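Local structure of probable M18-family aminopeptidase 1 (Thermotoga maritima, 2GLF) at residues A370-V373 / A374-K378; G401-A404 / K405-E409; F437-Y440 / V441-S445; R360-Y363 / S364-D367. The protein probably acts as a metal-dependent aminopeptidase of the M18 family, removing residues from the N-terminal ends of peptides. All blocks are in the same frame, centred on the assembly; numbering follows the deposited sequence.

How the interactions relate
All four contacts are local, and along the chain they follow one another in series, so none nests within or crosses another. Interaction 4 comes first, shaping the loop after strand 351-354. The chain then passes almost directly into interaction 1, on helix 370-382, the connection between strands 351-354 and 387-389 in a beta-alpha-beta unit. Interaction 2 closes the turn into helix 404-408, and it touches interaction 4, where Lys405 NZ lies 2.6 Å from Ser364 O. Interaction 3 comes last, on helix 433-449, its centre about 21 Å from that of interaction 2. Interactions 1, 2 and 4 also meet the second subunit, whereas interaction 3 is internal to the chain.

Interaction 1 (A370-V373 / A374-K378); sequences AEFV and ARVRK
Residues 370-373 and 374-378 form successive turns of one alpha-helix, bound by four i to i+4 backbone hydrogen bonds that run from Ala374 N to Ala370 O (2.8 Å) through to Arg377 N to Val373 O (2.8 Å). On the buried side, Val376 sets its CG2 methyl over the middle of the Phe372 ring, 4.1 Å from the centroid and 11° off the ring normal, a CH-pi contact. Phe372 has CG anti to the backbone N (chi1 -168°), which lays its ring alongside the next turn where this methyl can reach it. Arg375, on the exposed side, bends at chi3 and brings NH1 to 4.2 Å from Phe372 CD2, the ring carbon lying over the guanidinium face. Two polar side chains serve the subunit interface: Glu371 forms a salt bridge with Arg34 of the second subunit, and Arg377 with Asp219 and Glu218 of that subunit. Ala374 is small enough for Phe139 of the second subunit to pack close. The helix bridges strands 351-354 and 387-389 in a beta-alpha-beta unit, with Phe372 resting on Ile415 and Val376 on Met417 of strand 414-421.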
loop_
_atom_site.group_PDB
_atom_site.type_symbol
_atom_site.label_atom_id
_atom_site.label_comp_id
_atom_site.label_asym_id
_atom_site.label_seq_id
_atom_site.Cartn_x
_atom_site.Cartn_y
_atom_site.Cartn_z
ATOM N N ALA A 370 -1.070 49.328 -3.130
ATOM C CA ALA A 370 -0.819 49.853 -4.459
ATOM C C ALA A 370 -0.241 51.268 -4.401
ATOM O O ALA A 370 0.705 51.592 -5.127
ATOM C CB ALA A 370 -2.100 49.847 -5.263
ATOM N N GLU A 371 -0.802 52.109 -3.536
ATOM C CA GLU A 371 -0.336 53.487 -3.414
ATOM C C GLU A 371 1.160 53.560 -3.138
ATOM O O GLU A 371 1.871 54.361 -3.746
ATOM C CB GLU A 371 -1.096 54.229 -2.308
ATOM C CG GLU A 371 -2.073 53.377 -1.511
ATOM C CD GLU A 371 -3.327 53.027 -2.288
ATOM O OE1 GLU A 371 -4.127 53.943 -2.585
ATOM O OE2 GLU A 371 -3.507 51.831 -2.600
ATOM N N PHE A 372 1.644 52.719 -2.230
ATOM C CA PHE A 372 3.063 52.721 -1.899
ATOM C C PHE A 372 3.903 52.171 -3.053
ATOM O O PHE A 372 4.979 52.690 -3.350
ATOM C CB PHE A 372 3.324 51.902 -0.638
ATOM C CG PHE A 372 4.697 52.094 -0.079
ATOM C CD1 PHE A 372 5.432 51.012 0.392
ATOM C CD2 PHE A 372 5.264 53.364 -0.025
ATOM C CE1 PHE A 372 6.717 51.192 0.907
ATOM C CE2 PHE A 372 6.548 53.557 0.487
ATOM C CZ PHE A 372 7.276 52.474 0.953
ATOM N N VAL A 373 3.427 51.116 -3.704
ATOM C CA VAL A 373 4.169 50.563 -4.827
ATOM C C VAL A 373 4.240 51.652 -5.901
ATOM O O VAL A 373 5.218 51.751 -6.653
ATOM C CB VAL A 373 3.474 49.305 -5.401
ATOM C CG1 VAL A 373 4.299 48.727 -6.547
ATOM C CG2 VAL A 373 3.293 48.270 -4.302
ATOM N N ALA A 374 3.198 52.475 -5.961
ATOM C CA ALA A 374 3.146 53.567 -6.925
ATOM C C ALA A 374 4.280 54.544 -6.622
ATOM O O ALA A 374 5.070 54.890 -7.497
ATOM C CB ALA A 374 1.802 54.274 -6.835
ATOM N N ARG A 375 4.357 54.981 -5.371
ATOM C CA ARG A 375 5.393 55.910 -4.954
ATOM C C ARG A 375 6.795 55.363 -5.213
ATOM O O ARG A 375 7.688 56.095 -5.634
ATOM C CB ARG A 375 5.223 56.242 -3.473
ATOM C CG ARG A 375 3.957 57.031 -3.165
ATOM C CD ARG A 375 3.788 57.222 -1.673
ATOM N NE ARG A 375 4.955 57.870 -1.084
ATOM C CZ ARG A 375 5.207 57.915 0.221
ATOM N NH1 ARG A 375 4.368 57.342 1.078
ATOM N NH2 ARG A 375 6.298 58.533 0.668
ATOM N N VAL A 376 6.989 54.074 -4.963
ATOM C CA VAL A 376 8.289 53.452 -5.177
ATOM C C VAL A 376 8.585 53.320 -6.668
ATOM O O VAL A 376 9.714 53.513 -7.107
ATOM C CB VAL A 376 8.342 52.052 -4.529
ATOM C CG1 VAL A 376 9.670 51.367 -4.850
ATOM C CG2 VAL A 376 8.154 52.178 -3.029
ATOM N N ARG A 377 7.558 52.999 -7.445
ATOM C CA ARG A 377 7.726 52.828 -8.880
ATOM C C ARG A 377 8.133 54.136 -9.539
ATOM O O ARG A 377 8.889 54.139 -10.509
ATOM C CB ARG A 377 6.427 52.311 -9.507
ATOM C CG ARG A 377 6.644 51.295 -10.612
ATOM C CD ARG A 377 6.239 51.807 -11.981
ATOM N NE ARG A 377 4.812 52.085 -12.042
ATOM C CZ ARG A 377 4.126 52.221 -13.173
ATOM N NH1 ARG A 377 4.735 52.100 -14.350
ATOM N NH2 ARG A 377 2.827 52.499 -13.128
ATOM N N LYS A 378 7.634 55.247 -9.000
ATOM C CA LYS A 378 7.930 56.575 -9.538
ATOM C C LYS A 378 9.401 56.926 -9.335
ATOM O O LYS A 378 10.106 57.252 -10.295
ATOM C CB LYS A 378 7.044 57.625 -8.864
ATOM C CG LYS A 378 6.969 58.953 -9.597
ATOM C CD LYS A 378 5.930 59.866 -8.956
ATOM C CE LYS A 378 5.692 61.134 -9.770
ATOM N NZ LYS A 378 6.881 62.036 -9.793
#

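Interaction 2 (G401-A404 / K405-E409); sequences GTIA and KFFAE
Ile403 and Phe407 run alongside each other in the same direction and form the tightly packed part of this helix start. Ile403 CD1 comes within 3.8 Å of Phe407 CE1, while Ile403 O lies in the plane of the Phe407 ring at its edge, 3.3 Å from CD1. Both side chains reach Val90 of strand 87-92, and Tyr293 and Phe275 close round the Phe407 ring, so large apolar residues suit this place. Ala404 O accepts from both Ala408 N, at 3.1 Å, and Phe407 N. The arrangement is the N-terminal end of helix 404-408, where Thr402 OG1 accepts a weak capping bond from Ala404 N at 3.5 Å and is also hydrogen-bonded to Asp416. This start lies beside the metal centre, the Thr402 side chain being about 6 Å from a manganese ion and that of Ile403 about 5 Å from the side chain of His92, a manganese ligand. The other side is looser and partly exposed. There Lys405 CG, held between the backbone N and the carbonyl carbon (chi1 68°), lies 3.7 Å above the centre of the Phe406 ring, whose CD2 meets Ile403 CB at 3.9 Å. Were Phe406 cut back to an alanine, the aliphatic part of Lys405 would probably lose the ring face it lies on, and a gap would be likely to open beside Ile403 CB. Beyond the ring, Lys405 NZ is hydrogen-bonded to Ser364 O, and Lys405 also packs on Asp283 of the second subunit.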
loop_
_atom_site.group_PDB
_atom_site.type_symbol
_atom_site.label_atom_id
_atom_site.label_comp_id
_atom_site.label_asym_id
_atom_site.label_seq_id
_atom_site.Cartn_x
_atom_site.Cartn_y
_atom_site.Cartn_z
ATOM N N GLY A 401 7.788 34.990 3.904
ATOM C CA GLY A 401 7.651 35.816 5.087
ATOM C C GLY A 401 8.954 36.494 5.468
ATOM O O GLY A 401 9.925 35.825 5.820
ATOM N N THR A 402 8.981 37.821 5.384
ATOM C CA THR A 402 10.169 38.590 5.740
ATOM C C THR A 402 9.831 39.459 6.942
ATOM O O THR A 402 8.718 39.394 7.465
ATOM C CB THR A 402 10.626 39.502 4.596
ATOM O OG1 THR A 402 9.557 40.384 4.246
ATOM C CG2 THR A 402 11.021 38.682 3.380
ATOM N N ILE A 403 10.784 40.284 7.370
ATOM C CA ILE A 403 10.562 41.139 8.528
ATOM C C ILE A 403 9.708 42.369 8.225
ATOM O O ILE A 403 9.334 43.115 9.133
ATOM C CB ILE A 403 11.898 41.587 9.155
ATOM C CG1 ILE A 403 12.608 42.596 8.256
ATOM C CG2 ILE A 403 12.782 40.378 9.374
ATOM C CD1 ILE A 403 13.836 43.217 8.908
ATOM N N ALA A 404 9.387 42.568 6.951
ATOM C CA ALA A 404 8.578 43.706 6.547
ATOM C C ALA A 404 7.320 43.824 7.400
ATOM O O ALA A 404 7.004 44.900 7.905
ATOM C CB ALA A 404 8.200 43.586 5.075
ATOM N N LYS A 405 6.607 42.715 7.567
ATOM C CA LYS A 405 5.374 42.719 8.352
ATOM C C LYS A 405 5.486 43.449 9.704
ATOM O O LYS A 405 4.602 44.228 10.074
ATOM C CB LYS A 405 4.903 41.281 8.597
ATOM C CG LYS A 405 5.814 40.482 9.512
ATOM C CD LYS A 405 5.178 39.169 9.942
ATOM C CE LYS A 405 5.045 38.190 8.786
ATOM N NZ LYS A 405 4.529 36.880 9.265
ATOM N N PHE A 406 6.572 43.195 10.432
ATOM C CA PHE A 406 6.785 43.798 11.742
ATOM C C PHE A 406 6.813 45.315 11.738
ATOM O O PHE A 406 6.346 45.956 12.684
ATOM C CB PHE A 406 8.079 43.271 12.356
ATOM C CG PHE A 406 8.124 41.780 12.459
ATOM C CD1 PHE A 406 7.065 41.080 13.039
ATOM C CD2 PHE A 406 9.214 41.066 11.959
ATOM C CE1 PHE A 406 7.084 39.691 13.118
ATOM C CE2 PHE A 406 9.245 39.671 12.034
ATOM C CZ PHE A 406 8.174 38.982 12.615
ATOM N N PHE A 407 7.362 45.896 10.681
ATOM C CA PHE A 407 7.432 47.344 10.600
ATOM C C PHE A 407 6.099 47.934 10.165
ATOM O O PHE A 407 5.697 48.996 10.649
ATOM C CB PHE A 407 8.566 47.759 9.664
ATOM C CG PHE A 407 9.916 47.386 10.185
ATOM C CD1 PHE A 407 10.368 46.075 10.098
ATOM C CD2 PHE A 407 10.700 48.324 10.849
ATOM C CE1 PHE A 407 11.573 45.700 10.668
ATOM C CE2 PHE A 407 11.916 47.960 11.429
ATOM C CZ PHE A 407 12.350 46.644 11.337
ATOM N N ALA A 408 5.410 47.240 9.263
ATOM C CA ALA A 408 4.106 47.698 8.801
ATOM C C ALA A 408 3.174 47.581 10.003
ATOM O O ALA A 408 2.144 48.249 10.083
ATOM C CB ALA A 408 3.618 46.818 7.664
ATOM N N GLU A 409 3.570 46.716 10.934
ATOM C CA GLU A 409 2.830 46.453 12.161
ATOM C C GLU A 409 2.930 47.684 13.053
ATOM O O GLU A 409 2.068 47.921 13.900
ATOM C CB GLU A 409 3.446 45.250 12.885
ATOM C CG GLU A 409 2.452 44.227 13.406
ATOM C CD GLU A 409 3.133 43.015 14.035
ATOM O OE1 GLU A 409 3.727 43.157 15.126
ATOM O OE2 GLU A 409 3.079 41.919 13.432
#

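Interaction 3 (F437-Y440 / V441-S445); sequences FETY and VAYRS
Val441 begins the second half of this helical contact, its N bonded to Phe437 O at 3.0 Å and its CG2 methyl set over one face of the Phe437 ring, 3.9 Å from CE2. The same methyl meets Glu438 OE2, while the other oxygen of that carboxylate takes the N-H of Ile386. Ala442 follows, bonded through N to Glu438 O; its small side chain lets Val351 of strand 351-354 come close. Tyr443 N reaches Thr439 O at 2.8 Å, and the Tyr443 ring receives Thr439 CG2 over one face, 3.7 Å from its centroid, in a CH-pi contact. With CG2 anti to the backbone N, Thr439 turns its hydroxyl back to Asp435 O. Arg444, extended from CG to NE, runs alongside Tyr440, whose ring stacks on Phe19; NH1 donates to Tyr440 OH at 3.3 Å, a hydroxyl also hydrogen-bonded to Ser263 OG. Replaced by a phenylalanine, Tyr440 would lose this hydroxyl, and Arg444 NH1 and Ser263 OG would probably be left without their partner. Ser445 OG donates to Val441 O at 2.8 Å. Methyls thus cover the Phe437 and Tyr443 rings while the hydroxyls find partners, Tyr443 OH at Met417 O, so this mostly buried contact pairs its polar atoms.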
loop_
_atom_site.group_PDB
_atom_site.type_symbol
_atom_site.label_atom_id
_atom_site.label_comp_id
_atom_site.label_asym_id
_atom_site.label_seq_id
_atom_site.Cartn_x
_atom_site.Cartn_y
_atom_site.Cartn_z
ATOM N N PHE A 437 25.116 45.786 -7.474
ATOM C CA PHE A 437 25.297 47.214 -7.699
ATOM C C PHE A 437 23.976 47.949 -7.836
ATOM O O PHE A 437 23.743 48.960 -7.173
ATOM C CB PHE A 437 26.114 47.433 -8.970
ATOM C CG PHE A 437 26.519 48.868 -9.203
ATOM C CD1 PHE A 437 27.464 49.484 -8.382
ATOM C CD2 PHE A 437 25.966 49.597 -10.253
ATOM C CE1 PHE A 437 27.854 50.800 -8.601
ATOM C CE2 PHE A 437 26.348 50.915 -10.480
ATOM C CZ PHE A 437 27.296 51.518 -9.650
ATOM N N GLU A 438 23.110 47.443 -8.701
ATOM C CA GLU A 438 21.840 48.104 -8.922
ATOM C C GLU A 438 20.993 48.205 -7.663
ATOM O O GLU A 438 20.179 49.122 -7.526
ATOM C CB GLU A 438 21.060 47.399 -10.023
ATOM C CG GLU A 438 19.942 48.261 -10.586
ATOM C CD GLU A 438 20.455 49.538 -11.226
ATOM O OE1 GLU A 438 19.627 50.373 -11.642
ATOM O OE2 GLU A 438 21.685 49.705 -11.322
ATOM N N THR A 439 21.170 47.257 -6.748
ATOM C CA THR A 439 20.417 47.283 -5.500
ATOM C C THR A 439 20.877 48.519 -4.747
ATOM O O THR A 439 20.062 49.306 -4.258
ATOM C CB THR A 439 20.690 46.032 -4.660
ATOM O OG1 THR A 439 20.089 44.899 -5.299
ATOM C CG2 THR A 439 20.114 46.192 -3.256
ATOM N N TYR A 440 22.195 48.678 -4.677
ATOM C CA TYR A 440 22.826 49.827 -4.029
ATOM C C TYR A 440 22.289 51.134 -4.616
ATOM O O TYR A 440 22.088 52.110 -3.906
ATOM C CB TYR A 440 24.340 49.765 -4.245
ATOM C CG TYR A 440 25.030 51.100 -4.116
ATOM C CD1 TYR A 440 25.164 51.724 -2.874
ATOM C CD2 TYR A 440 25.538 51.745 -5.239
ATOM C CE1 TYR A 440 25.789 52.961 -2.757
ATOM C CE2 TYR A 440 26.165 52.978 -5.135
ATOM C CZ TYR A 440 26.286 53.582 -3.894
ATOM O OH TYR A 440 26.891 54.815 -3.801
ATOM N N VAL A 441 22.085 51.143 -5.926
ATOM C CA VAL A 441 21.566 52.319 -6.597
ATOM C C VAL A 441 20.120 52.550 -6.176
ATOM O O VAL A 441 19.744 53.662 -5.809
ATOM C CB VAL A 441 21.624 52.157 -8.120
ATOM C CG1 VAL A 441 21.037 53.384 -8.794
ATOM C CG2 VAL A 441 23.059 51.941 -8.560
ATOM N N ALA A 442 19.314 51.491 -6.223
ATOM C CA ALA A 442 17.909 51.575 -5.842
ATOM C C ALA A 442 17.755 52.071 -4.402
ATOM O O ALA A 442 16.996 53.004 -4.139
ATOM C CB ALA A 442 17.245 50.212 -6.006
ATOM N N TYR A 443 18.483 51.453 -3.477
ATOM C CA TYR A 443 18.425 51.832 -2.065
ATOM C C TYR A 443 18.809 53.284 -1.794
ATOM O O TYR A 443 18.200 53.949 -0.958
ATOM C CB TYR A 443 19.338 50.926 -1.239
ATOM C CG TYR A 443 18.804 49.532 -1.018
ATOM C CD1 TYR A 443 19.586 48.566 -0.389
ATOM C CD2 TYR A 443 17.518 49.172 -1.434
ATOM C CE1 TYR A 443 19.107 47.275 -0.177
ATOM C CE2 TYR A 443 17.030 47.886 -1.228
ATOM C CZ TYR A 443 17.832 46.942 -0.597
ATOM O OH TYR A 443 17.370 45.663 -0.384
ATOM N N ARG A 444 19.831 53.767 -2.495
ATOM C CA ARG A 444 20.316 55.130 -2.319
ATOM C C ARG A 444 19.324 56.155 -2.832
ATOM O O ARG A 444 19.008 57.127 -2.145
ATOM C CB ARG A 444 21.649 55.314 -3.043
ATOM C CG ARG A 444 22.160 56.736 -3.033
ATOM C CD ARG A 444 23.484 56.866 -3.765
ATOM N NE ARG A 444 23.872 58.265 -3.921
ATOM C CZ ARG A 444 25.033 58.670 -4.422
ATOM N NH1 ARG A 444 25.936 57.782 -4.819
ATOM N NH2 ARG A 444 25.292 59.968 -4.522
ATOM N N SER A 445 18.840 55.936 -4.048
ATOM C CA SER A 445 17.890 56.855 -4.645
ATOM C C SER A 445 16.514 56.765 -3.988
ATOM O O SER A 445 15.679 57.643 -4.174
ATOM C CB SER A 445 17.794 56.600 -6.149
ATOM O OG SER A 445 17.548 55.235 -6.420
#

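Interaction 4 (R360-Y363 / S364-D367); sequences RGKY and STND
Asp367 presents a flat carboxylate whose two oxygens serve different lysines: OD1 meets Lys362 NZ at 3.1 Å in a salt bridge whose hydrogen bond is weak, and OD2 pairs with Lys355. The other flat group is the ring of Tyr363. The carbonyl carbon of Arg360 lies over one face, in a place where the model is too tight to be trusted in detail, and the Tyr363 hydroxyl makes a weak hydrogen bond to Gly120 O of the second subunit. Lys362 bends at chi2 (103°) and chi4 to bring its ammonium across to Asp367; the same group forms a salt bridge with Asp99 of the second subunit and a cation-pi contact with Tyr356. A lysine suits this place, since its one charged end, on a flexible chain, can meet acids from both subunits and an aromatic ring. Within the turn, Thr365 lays its CG2 methyl 3.4 Å from Lys362 O and 4.2 Å from Lys362 CB, while its OG1 is held by Thr357 N. Lys362 and Ser364 both have positive phi, so the backbone turns sharply, and Gly361 next to Lys362 has no CB to collide with the carbonyl before it. The loop leads from strand 351-354 to helix 370-382, and lies against helix 404-408, where Asn366 packs on Ala404 and Ala408.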
loop_
_atom_site.group_PDB
_atom_site.type_symbol
_atom_site.label_atom_id
_atom_site.label_comp_id
_atom_site.label_asym_id
_atom_site.label_seq_id
_atom_site.Cartn_x
_atom_site.Cartn_y
_atom_site.Cartn_z
ATOM N N ARG A 360 -0.172 29.712 1.599
ATOM C CA ARG A 360 -1.446 29.401 0.968
ATOM C C ARG A 360 -2.326 30.639 0.686
ATOM O O ARG A 360 -3.373 30.830 1.316
ATOM C CB ARG A 360 -2.205 28.403 1.846
ATOM C CG ARG A 360 -1.464 27.098 2.069
ATOM C CD ARG A 360 -1.548 26.214 0.848
ATOM N NE ARG A 360 -2.935 25.865 0.557
ATOM C CZ ARG A 360 -3.317 25.095 -0.454
ATOM N NH1 ARG A 360 -2.413 24.586 -1.281
ATOM N NH2 ARG A 360 -4.605 24.833 -0.637
ATOM N N GLY A 361 -1.914 31.475 -0.261
ATOM C CA GLY A 361 -2.709 32.647 -0.574
ATOM C C GLY A 361 -2.490 33.868 0.308
ATOM O O GLY A 361 -3.438 34.385 0.900
ATOM N N LYS A 362 -1.240 34.322 0.397
ATOM C CA LYS A 362 -0.864 35.503 1.173
ATOM C C LYS A 362 -0.995 35.474 2.694
ATOM O O LYS A 362 -1.207 36.523 3.309
ATOM C CB LYS A 362 -1.617 36.732 0.657
ATOM C CG LYS A 362 -1.058 37.338 -0.609
ATOM C CD LYS A 362 -1.894 36.978 -1.809
ATOM C CE LYS A 362 -1.544 37.875 -2.983
ATOM N NZ LYS A 362 -1.811 39.313 -2.659
ATOM N N TYR A 363 -0.862 34.305 3.312
ATOM C CA TYR A 363 -0.961 34.226 4.768
ATOM C C TYR A 363 0.306 34.755 5.418
ATOM O O TYR A 363 1.396 34.625 4.862
ATOM C CB TYR A 363 -1.165 32.784 5.250
ATOM C CG TYR A 363 -2.421 32.111 4.764
ATOM C CD1 TYR A 363 -3.437 32.840 4.154
ATOM C CD2 TYR A 363 -2.590 30.734 4.908
ATOM C CE1 TYR A 363 -4.595 32.214 3.692
ATOM C CE2 TYR A 363 -3.741 30.098 4.451
ATOM C CZ TYR A 363 -4.740 30.842 3.842
ATOM O OH TYR A 363 -5.867 30.219 3.353
ATOM N N SER A 364 0.145 35.350 6.596
ATOM C CA SER A 364 1.256 35.873 7.384
ATOM C C SER A 364 2.320 36.674 6.633
ATOM O O SER A 364 3.509 36.555 6.927
ATOM C CB SER A 364 1.940 34.719 8.120
ATOM O OG SER A 364 0.997 33.970 8.867
ATOM N N THR A 365 1.906 37.488 5.669
ATOM C CA THR A 365 2.869 38.285 4.924
ATOM C C THR A 365 2.389 39.706 4.702
ATOM O O THR A 365 1.190 39.966 4.569
ATOM C CB THR A 365 3.176 37.680 3.540
ATOM O OG1 THR A 365 4.184 38.466 2.893
ATOM C CG2 THR A 365 1.929 37.672 2.664
ATOM N N ASN A 366 3.339 40.630 4.675
ATOM C CA ASN A 366 3.005 42.017 4.425
ATOM C C ASN A 366 2.681 42.108 2.940
ATOM O O ASN A 366 3.273 41.401 2.133
ATOM C CB ASN A 366 4.188 42.920 4.759
ATOM C CG ASN A 366 3.967 44.341 4.308
ATOM O OD1 ASN A 366 4.678 44.846 3.437
ATOM N ND2 ASN A 366 2.965 44.998 4.888
ATOM N N ASP A 367 1.739 42.966 2.580
ATOM C CA ASP A 367 1.362 43.115 1.184
ATOM C C ASP A 367 1.279 44.593 0.803
ATOM O O ASP A 367 0.212 45.208 0.889
ATOM C CB ASP A 367 0.021 42.425 0.941
ATOM C CG ASP A 367 -0.358 42.389 -0.520
ATOM O OD1 ASP A 367 -1.395 41.770 -0.848
ATOM O OD2 ASP A 367 0.380 42.978 -1.337
#